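Local coordinates for protein 3-hydroxyisobutyryl-CoA hydrolase (Mycobacterium thermoresistibile, PDB 4HDT) that probably hydrolyses 3-hydroxyisobutyryl-CoA to 3-hydroxyisobutyrate and free CoA, and binds zinc ions, at residues T263-I267 and W322-L327. Numbering follows the deposited sequence.
Sequences TRSPI and WRPATL
Trp322 lays one face of its indole over the backbone of Ser265. Ser265 CA sits 3.5 Å from the centroid of the five-membered ring, only 9° off the ring normal, a CH-pi contact. Ser265 CB extends this cover onto the six-membered ring, 3.7 Å from Trp322 CE3. The indole also hydrogen-bonds through its edge: Trp322 NE1 donates to Thr263 O at 3.0 Å, with a nearly straight N-H...O angle of 168°. The oxygen lies in the ring plane, but the donor stands above the carbonyl plane of Thr263. The face contact and the edge bond together restrain how the ring is turned. The backbone here turns into helix 266-279, and Ser265 is its N-cap. With OG anti to the backbone N (chi1 159°), the serine caps Ala268 N and also hydrogen-bonds Asp304 OD2 of helix 303-313. The other carboxylate oxygen, OD1, takes a hydrogen bond from Arg323 N. The loop 322-327 packs on the start of helix 266-279 in this crotonase-like fold, away from the zinc sites. Pro266, the first helical residue, fills the bend of that loop. Its CD meets Trp322 CB at 3.7 Å, the two side chains crossing obliquely. Its CG approaches Pro324 O at 3.5 Å; the peptide bond before Pro324 is cis. Leu327 closes the far end, with CD2 4.0 Å from Pro266 CB; its side chain also touches Val239 and Ile243 of helix 239-249. One water bridges the segments, accepting from Ile267 N at 2.9 Å and donating to Pro324 O at 2.8 Å.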
loop_
_atom_site.group_PDB
_atom_site.type_symbol
_atom_site.label_atom_id
_atom_site.label_comp_id
_atom_site.label_asym_id
_atom_site.label_seq_id
_atom_site.Cartn_x
_atom_site.Cartn_y
_atom_site.Cartn_z
ATOM N N THR A 263 18.313 0.680 -8.834
ATOM C CA THR A 263 18.610 -0.322 -7.795
ATOM C C THR A 263 17.540 -1.405 -7.630
ATOM O O THR A 263 17.770 -2.362 -6.878
ATOM C CB THR A 263 18.787 0.307 -6.391
ATOM O OG1 THR A 263 17.527 0.796 -5.876
ATOM C CG2 THR A 263 19.899 1.397 -6.396
ATOM N N ARG A 264 16.408 -1.274 -8.309
ATOM C CA ARG A 264 15.260 -2.131 -8.051
ATOM C C ARG A 264 15.290 -3.324 -8.965
ATOM O O ARG A 264 16.048 -3.381 -9.952
ATOM C CB ARG A 264 13.950 -1.348 -8.227
ATOM C CG ARG A 264 13.797 -0.072 -7.451
ATOM C CD ARG A 264 14.120 -0.252 -5.997
ATOM N NE ARG A 264 13.660 0.868 -5.206
ATOM C CZ ARG A 264 13.852 0.987 -3.894
ATOM N NH1 ARG A 264 14.592 0.109 -3.217
ATOM N NH2 ARG A 264 13.341 2.004 -3.239
ATOM N N SER A 265 14.513 -4.347 -8.598
ATOM C CA SER A 265 14.464 -5.565 -9.389
ATOM C C SER A 265 13.987 -5.290 -10.805
ATOM O O SER A 265 12.864 -4.762 -10.953
ATOM C CB SER A 265 13.511 -6.567 -8.700
ATOM O OG SER A 265 13.042 -7.555 -9.580
ATOM N N PRO A 266 14.777 -5.656 -11.850
ATOM C CA PRO A 266 14.281 -5.440 -13.236
ATOM C C PRO A 266 12.937 -6.082 -13.562
ATOM O O PRO A 266 12.053 -5.414 -14.088
ATOM C CB PRO A 266 15.412 -5.992 -14.107
ATOM C CG PRO A 266 16.639 -5.680 -13.285
ATOM C CD PRO A 266 16.217 -5.978 -11.853
ATOM N N ILE A 267 12.736 -7.345 -13.170
ATOM C CA ILE A 267 11.469 -7.997 -13.470
ATOM C C ILE A 267 10.336 -7.356 -12.660
ATOM O O ILE A 267 9.282 -7.063 -13.213
ATOM C CB ILE A 267 11.518 -9.531 -13.302
ATOM C CG1 ILE A 267 10.244 -10.188 -13.842
ATOM C CG2 ILE A 267 11.745 -9.911 -11.843
ATOM C CD1 ILE A 267 9.968 -9.939 -15.306
ATOM N N TRP A 322 19.976 -9.350 -8.509
ATOM C CA TRP A 322 18.754 -9.625 -9.206
ATOM C C TRP A 322 19.029 -10.498 -10.420
ATOM O O TRP A 322 20.093 -10.400 -11.068
ATOM C CB TRP A 322 18.112 -8.324 -9.686
ATOM C CG TRP A 322 17.794 -7.281 -8.640
ATOM C CD1 TRP A 322 18.194 -5.971 -8.656
ATOM C CD2 TRP A 322 16.916 -7.414 -7.524
ATOM N NE1 TRP A 322 17.663 -5.295 -7.605
ATOM C CE2 TRP A 322 16.854 -6.149 -6.890
ATOM C CE3 TRP A 322 16.199 -8.479 -6.978
ATOM C CZ2 TRP A 322 16.098 -5.915 -5.738
ATOM C CZ3 TRP A 322 15.443 -8.250 -5.830
ATOM C CH2 TRP A 322 15.391 -6.974 -5.219
ATOM N N ARG A 323 18.043 -11.309 -10.769
ATOM C CA ARG A 323 18.121 -12.204 -11.915
ATOM C C ARG A 323 16.731 -12.262 -12.552
ATOM O O ARG A 323 15.800 -12.749 -11.914
ATOM C CB ARG A 323 18.583 -13.600 -11.425
ATOM N N PRO A 324 16.556 -11.740 -13.790
ATOM C CA PRO A 324 17.556 -11.097 -14.644
ATOM C C PRO A 324 18.170 -9.843 -14.060
ATOM O O PRO A 324 17.497 -9.056 -13.393
ATOM C CB PRO A 324 16.775 -10.740 -15.916
ATOM C CG PRO A 324 15.357 -10.709 -15.498
ATOM C CD PRO A 324 15.224 -11.740 -14.429
ATOM N N ALA A 325 19.448 -9.636 -14.370
ATOM C CA ALA A 325 20.207 -8.565 -13.740
ATOM C C ALA A 325 19.966 -7.218 -14.418
ATOM O O ALA A 325 20.249 -6.189 -13.837
ATOM C CB ALA A 325 21.691 -8.888 -13.755
ATOM N N THR A 326 19.468 -7.235 -15.645
ATOM C CA THR A 326 19.261 -5.991 -16.393
ATOM C C THR A 326 17.886 -5.992 -17.031
ATOM O O THR A 326 17.349 -7.048 -17.353
ATOM C CB THR A 326 20.322 -5.821 -17.511
ATOM O OG1 THR A 326 20.145 -6.821 -18.535
ATOM C CG2 THR A 326 21.704 -5.947 -16.947
ATOM N N LEU A 327 17.331 -4.796 -17.236
ATOM C CA LEU A 327 16.066 -4.650 -17.949
ATOM C C LEU A 327 16.104 -5.203 -19.371
ATOM O O LEU A 327 15.122 -5.710 -19.863
ATOM C CB LEU A 327 15.656 -3.185 -17.993
ATOM C CG LEU A 327 15.235 -2.625 -16.641
ATOM C CD1 LEU A 327 15.286 -1.112 -16.648
ATOM C CD2 LEU A 327 13.816 -3.058 -16.299
HETATM O O HOH W 1 14.866 -9.139 -12.491
#